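Local coordinates for protein metallo-beta-lactamase (Chryseobacterium indologenes, PDB 3L6N) that hydrolyses the beta-lactam ring of penicillins, cephalosporins and carbapenems with the help of two zinc ions, conferring antibiotic resistance, at residues A[37-49]-A[67-81]. Sequence-based numbering, arbitrary orientation.
Sequences VTKKGVVLFDVPW and LPVVAVFATHSHDDR. With ZN (zinc ion), chain B; ZN (zinc ion), chain C.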
loop_
_atom_site.group_PDB
_atom_site.type_symbol
_atom_site.label_atom_id
_atom_site.label_comp_id
_atom_site.label_asym_id
_atom_site.label_seq_id
_atom_site.Cartn_x
_atom_site.Cartn_y
_atom_site.Cartn_z
ATOM N N VAL A 37 -2.300 -13.350 -4.104
ATOM C CA VAL A 37 -2.096 -14.795 -3.950
ATOM C C VAL A 37 -1.250 -15.259 -5.127
ATOM O O VAL A 37 -1.535 -14.890 -6.255
ATOM C CB VAL A 37 -3.420 -15.546 -3.970
ATOM C CG1 VAL A 37 -3.178 -17.033 -3.845
ATOM C CG2 VAL A 37 -4.306 -15.070 -2.807
ATOM N N THR A 38 -0.200 -16.020 -4.843
ATOM C CA THR A 38 0.648 -16.585 -5.907
ATOM C C THR A 38 0.797 -18.071 -5.649
ATOM O O THR A 38 0.460 -18.553 -4.572
ATOM C CB THR A 38 2.068 -15.926 -5.978
ATOM O OG1 THR A 38 2.985 -16.617 -5.118
ATOM C CG2 THR A 38 2.029 -14.427 -5.608
ATOM N N LYS A 39 1.321 -18.801 -6.631
ATOM C CA LYS A 39 1.562 -20.236 -6.457
ATOM C C LYS A 39 2.570 -20.582 -5.354
ATOM O O LYS A 39 2.595 -21.717 -4.865
ATOM C CB LYS A 39 2.017 -20.849 -7.788
ATOM C CG LYS A 39 0.951 -20.902 -8.849
ATOM C CD LYS A 39 1.539 -21.470 -10.146
ATOM C CE LYS A 39 0.494 -22.169 -10.984
ATOM N NZ LYS A 39 -0.498 -21.230 -11.569
ATOM N N LYS A 40 3.384 -19.605 -4.950
ATOM C CA LYS A 40 4.407 -19.814 -3.934
ATOM C C LYS A 40 4.107 -19.091 -2.626
ATOM O O LYS A 40 4.975 -18.980 -1.749
ATOM C CB LYS A 40 5.794 -19.409 -4.465
ATOM C CG LYS A 40 6.307 -20.296 -5.587
ATOM C CD LYS A 40 6.788 -21.646 -5.064
ATOM C CE LYS A 40 6.877 -22.690 -6.180
ATOM N NZ LYS A 40 7.779 -22.267 -7.289
ATOM N N GLY A 41 2.867 -18.630 -2.468
ATOM C CA GLY A 41 2.489 -17.957 -1.234
ATOM C C GLY A 41 1.926 -16.575 -1.487
ATOM O O GLY A 41 1.779 -16.154 -2.627
ATOM N N VAL A 42 1.609 -15.870 -0.409
ATOM C CA VAL A 42 0.910 -14.588 -0.528
ATOM C C VAL A 42 1.866 -13.412 -0.325
ATOM O O VAL A 42 2.714 -13.432 0.572
ATOM C CB VAL A 42 -0.269 -14.537 0.464
ATOM C CG1 VAL A 42 -0.967 -13.192 0.447
ATOM C CG2 VAL A 42 -1.261 -15.648 0.136
ATOM N N VAL A 43 1.716 -12.395 -1.169
ATOM C CA VAL A 43 2.520 -11.175 -1.064
ATOM C C VAL A 43 1.635 -10.073 -0.477
ATOM O O VAL A 43 0.573 -9.797 -1.031
ATOM C CB VAL A 43 3.017 -10.731 -2.455
ATOM C CG1 VAL A 43 3.852 -9.471 -2.338
ATOM C CG2 VAL A 43 3.850 -11.860 -3.104
ATOM N N LEU A 44 2.061 -9.466 0.635
ATOM C CA LEU A 44 1.353 -8.297 1.192
ATOM C C LEU A 44 1.911 -7.026 0.605
ATOM O O LEU A 44 3.129 -6.890 0.452
ATOM C CB LEU A 44 1.521 -8.193 2.712
ATOM C CG LEU A 44 1.035 -9.345 3.571
ATOM C CD1 LEU A 44 1.169 -8.927 5.029
ATOM C CD2 LEU A 44 -0.419 -9.702 3.260
ATOM N N PHE A 45 1.004 -6.102 0.283
ATOM C CA PHE A 45 1.352 -4.734 -0.067
ATOM C C PHE A 45 0.820 -3.824 1.014
ATOM O O PHE A 45 -0.370 -3.505 1.044
ATOM C CB PHE A 45 0.821 -4.372 -1.460
ATOM C CG PHE A 45 1.420 -5.213 -2.539
ATOM C CD1 PHE A 45 0.800 -6.388 -2.944
ATOM C CD2 PHE A 45 2.640 -4.857 -3.112
ATOM C CE1 PHE A 45 1.374 -7.195 -3.918
ATOM C CE2 PHE A 45 3.218 -5.656 -4.092
ATOM C CZ PHE A 45 2.572 -6.829 -4.498
ATOM N N ASP A 46 1.746 -3.436 1.892
ATOM C CA ASP A 46 1.464 -2.741 3.151
ATOM C C ASP A 46 0.789 -3.662 4.145
ATOM O O ASP A 46 0.240 -4.700 3.782
ATOM C CB ASP A 46 0.717 -1.430 2.918
ATOM C CG ASP A 46 1.505 -0.504 2.033
ATOM O OD1 ASP A 46 2.710 -0.358 2.310
ATOM O OD2 ASP A 46 0.935 0.062 1.072
ATOM N N VAL A 47 0.866 -3.276 5.415
ATOM C CA VAL A 47 0.507 -4.165 6.528
ATOM C C VAL A 47 -0.637 -3.568 7.349
ATOM O O VAL A 47 -0.925 -2.367 7.216
ATOM C CB VAL A 47 1.730 -4.429 7.442
ATOM C CG1 VAL A 47 2.867 -5.074 6.653
ATOM C CG2 VAL A 47 2.212 -3.140 8.103
ATOM N N PRO A 48 -1.309 -4.391 8.176
ATOM C CA PRO A 48 -2.359 -3.808 9.029
ATOM C C PRO A 48 -1.888 -2.594 9.808
ATOM O O PRO A 48 -0.740 -2.542 10.269
ATOM C CB PRO A 48 -2.722 -4.954 9.971
ATOM C CG PRO A 48 -2.504 -6.175 9.135
ATOM C CD PRO A 48 -1.252 -5.860 8.330
ATOM N N TRP A 49 -2.777 -1.609 9.928
ATOM C CA TRP A 49 -2.470 -0.363 10.633
ATOM C C TRP A 49 -2.047 -0.625 12.078
ATOM O O TRP A 49 -1.120 0.009 12.588
ATOM C CB TRP A 49 -3.666 0.592 10.593
ATOM C CG TRP A 49 -3.283 2.061 10.598
ATOM C CD1 TRP A 49 -2.107 2.623 11.043
ATOM C CD2 TRP A 49 -4.086 3.148 10.123
ATOM N NE1 TRP A 49 -2.137 3.986 10.869
ATOM C CE2 TRP A 49 -3.335 4.336 10.305
ATOM C CE3 TRP A 49 -5.372 3.234 9.565
ATOM C CZ2 TRP A 49 -3.824 5.599 9.934
ATOM C CZ3 TRP A 49 -5.860 4.504 9.187
ATOM C CH2 TRP A 49 -5.083 5.663 9.387
ATOM N N LEU A 67 -2.179 -20.907 2.239
ATOM C CA LEU A 67 -0.857 -20.400 1.892
ATOM C C LEU A 67 -0.332 -19.428 2.934
ATOM O O LEU A 67 -1.108 -18.708 3.569
ATOM C CB LEU A 67 -0.895 -19.722 0.523
ATOM C CG LEU A 67 -1.025 -20.685 -0.660
ATOM C CD1 LEU A 67 -1.473 -19.935 -1.903
ATOM C CD2 LEU A 67 0.278 -21.423 -0.914
ATOM N N PRO A 68 0.994 -19.400 3.108
ATOM C CA PRO A 68 1.644 -18.474 4.015
ATOM C C PRO A 68 1.908 -17.146 3.317
ATOM O O PRO A 68 1.907 -17.074 2.085
ATOM C CB PRO A 68 2.973 -19.178 4.306
ATOM C CG PRO A 68 3.300 -19.875 3.037
ATOM C CD PRO A 68 1.963 -20.322 2.480
ATOM N N VAL A 69 2.115 -16.099 4.111
ATOM C CA VAL A 69 2.692 -14.856 3.592
ATOM C C VAL A 69 4.188 -15.086 3.354
ATOM O O VAL A 69 4.915 -15.516 4.262
ATOM C CB VAL A 69 2.479 -13.688 4.563
ATOM C CG1 VAL A 69 3.229 -12.441 4.082
ATOM C CG2 VAL A 69 0.999 -13.394 4.699
ATOM N N VAL A 70 4.631 -14.814 2.133
ATOM C CA VAL A 70 6.028 -15.048 1.757
ATOM C C VAL A 70 6.804 -13.786 1.405
ATOM O O VAL A 70 8.020 -13.843 1.230
ATOM C CB VAL A 70 6.160 -16.125 0.637
ATOM C CG1 VAL A 70 5.521 -17.438 1.107
ATOM C CG2 VAL A 70 5.563 -15.646 -0.698
ATOM N N ALA A 71 6.114 -12.645 1.311
ATOM C CA ALA A 71 6.783 -11.373 1.032
ATOM C C ALA A 71 5.906 -10.216 1.477
ATOM O O ALA A 71 4.667 -10.303 1.417
ATOM C CB ALA A 71 7.111 -11.250 -0.442
ATOM N N VAL A 72 6.544 -9.140 1.927
ATOM C CA VAL A 72 5.819 -7.924 2.316
ATOM C C VAL A 72 6.499 -6.760 1.621
ATOM O O VAL A 72 7.714 -6.570 1.779
ATOM C CB VAL A 72 5.875 -7.715 3.843
ATOM C CG1 VAL A 72 5.224 -6.381 4.245
ATOM C CG2 VAL A 72 5.203 -8.884 4.571
ATOM N N PHE A 73 5.732 -6.005 0.837
ATOM C CA PHE A 73 6.224 -4.787 0.177
ATOM C C PHE A 73 5.622 -3.553 0.845
ATOM O O PHE A 73 4.415 -3.494 1.039
ATOM C CB PHE A 73 5.840 -4.790 -1.308
ATOM C CG PHE A 73 6.688 -5.689 -2.157
ATOM C CD1 PHE A 73 6.555 -7.078 -2.094
ATOM C CD2 PHE A 73 7.605 -5.138 -3.051
ATOM C CE1 PHE A 73 7.334 -7.915 -2.891
ATOM C CE2 PHE A 73 8.398 -5.969 -3.860
ATOM C CZ PHE A 73 8.257 -7.363 -3.776
ATOM N N ALA A 74 6.466 -2.577 1.172
ATOM C CA ALA A 74 6.002 -1.323 1.789
ATOM C C ALA A 74 5.971 -0.215 0.759
ATOM O O ALA A 74 6.940 -0.043 0.011
ATOM C CB ALA A 74 6.942 -0.924 2.941
ATOM N N THR A 75 4.871 0.540 0.722
ATOM C CA THR A 75 4.750 1.631 -0.243
ATOM C C THR A 75 5.165 3.003 0.303
ATOM O O THR A 75 5.184 3.991 -0.437
ATOM C CB THR A 75 3.368 1.702 -0.938
ATOM O OG1 THR A 75 2.362 2.031 0.025
ATOM C CG2 THR A 75 3.030 0.382 -1.627
ATOM N N HIS A 76 5.461 3.057 1.599
ATOM C CA HIS A 76 6.304 4.103 2.215
ATOM C C HIS A 76 6.551 3.764 3.686
ATOM O O HIS A 76 6.189 2.659 4.131
ATOM C CB HIS A 76 5.830 5.577 1.969
ATOM C CG HIS A 76 4.502 5.947 2.562
ATOM N ND1 HIS A 76 3.301 5.653 1.948
ATOM C CD2 HIS A 76 4.195 6.698 3.645
ATOM C CE1 HIS A 76 2.308 6.148 2.670
ATOM N NE2 HIS A 76 2.824 6.786 3.704
ATOM N N SER A 77 7.188 4.672 4.431
ATOM C CA SER A 77 7.713 4.312 5.751
ATOM C C SER A 77 6.721 4.362 6.903
ATOM O O SER A 77 7.039 3.894 7.990
ATOM C CB SER A 77 8.902 5.199 6.118
ATOM O OG SER A 77 8.452 6.506 6.455
ATOM N N HIS A 78 5.541 4.932 6.671
ATOM C CA HIS A 78 4.587 5.181 7.748
ATOM C C HIS A 78 3.972 3.918 8.346
ATOM O O HIS A 78 4.020 2.840 7.754
ATOM C CB HIS A 78 3.478 6.115 7.261
ATOM C CG HIS A 78 3.908 7.540 7.101
ATOM N ND1 HIS A 78 3.203 8.445 6.333
ATOM C CD2 HIS A 78 4.956 8.220 7.624
ATOM C CE1 HIS A 78 3.797 9.626 6.407
ATOM N NE2 HIS A 78 4.867 9.513 7.168
ATOM N N ASP A 79 3.394 4.072 9.533
ATOM C CA ASP A 79 2.844 2.936 10.301
ATOM C C ASP A 79 1.787 2.111 9.573
ATOM O O ASP A 79 1.677 0.903 9.808
ATOM C CB ASP A 79 2.218 3.434 11.599
ATOM C CG ASP A 79 3.229 3.957 12.595
ATOM O OD1 ASP A 79 2.768 4.546 13.596
ATOM O OD2 ASP A 79 4.452 3.799 12.415
ATOM N N ASP A 80 1.004 2.763 8.712
ATOM C CA ASP A 80 -0.056 2.101 7.946
ATOM C C ASP A 80 0.470 1.466 6.661
ATOM O O ASP A 80 -0.306 0.950 5.860
ATOM C CB ASP A 80 -1.210 3.082 7.626
ATOM C CG ASP A 80 -0.761 4.280 6.805
ATOM O OD1 ASP A 80 0.238 4.925 7.166
ATOM O OD2 ASP A 80 -1.435 4.599 5.789
ATOM N N ARG A 81 1.790 1.470 6.499
ATOM C CA ARG A 81 2.413 1.003 5.267
ATOM C C ARG A 81 3.486 -0.027 5.609
ATOM O O ARG A 81 3.193 -1.219 5.686
ATOM C CB ARG A 81 2.971 2.188 4.470
ATOM C CG ARG A 81 1.944 3.295 4.192
ATOM C CD ARG A 81 1.076 2.988 2.977
ATOM N NE ARG A 81 0.007 2.037 3.262
ATOM C CZ ARG A 81 -1.019 1.809 2.446
ATOM N NH1 ARG A 81 -1.105 2.461 1.294
ATOM N NH2 ARG A 81 -1.945 0.918 2.768
HETATM ZN ZN ZN B . 1.760 8.061 4.987
HETATM ZN ZN ZN C . -1.402 6.297 4.645
HETATM O O HOH W 1 -2.595 -0.143 6.926
HETATM O O HOH W 2 1.444 -1.303 11.326
HETATM O O HOH W 3 0.239 7.105 5.638
#
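Strands 41-45 and 69-73 pair in parallel, from Val42 beside Val69 to Phe45 beside Phe73, as the two strands of a beta-alpha-beta crossover through helix 54-65 in the metallo-beta-lactamase fold; the loop after the second strand carries three of the zinc ligands, His76, His78 and Asp80. A beta bulge at Val70 shifts the register, yet Val42 O still accepts from Val70 N (2.8 Å). Gly41 suits its place because its backbone angles and the nearby Val70 CG1 would not tolerate a CB.

Apolar side chains cover both faces of the pair. Leu44 lays CG across Val69 CG1 (3.8 Å) on the face packed by the helix, while on the other Phe45 and Phe73 run side by side, their rings slid apart with little overlap.

Beyond the strands, Asp46 takes over. With CG anti to the carbonyl carbon (chi1 -59°), its carboxylate grips Thr75 twice: OD1 accepts from Thr75 N (2.8 Å), and OD2 accepts a hydrogen bond from Thr75 OG1 on its syn lone pair (2.6 Å). In the Arg81 conformer described here, one of two, OD2 also lies over the guanidinium face, 3.1 Å from Arg81 NE, a purely electrostatic salt bridge; NE instead donates to Asp80 O (2.8 Å), and NH2 to Asn32 O. Trp49 offers a ring face to Asp80 CB, 3.5 Å from the centroid of its five-membered ring.

Asp80 OD2 binds one zinc ion (2.0 Å) with Cys158 and His200; His76 and His78 bind the other with His139. The buried Asp46 thus holds Thr75 and Arg81, which flank the ligand-bearing loop, and Arg81 probably offsets its charge while bonding the backbone of Asp80.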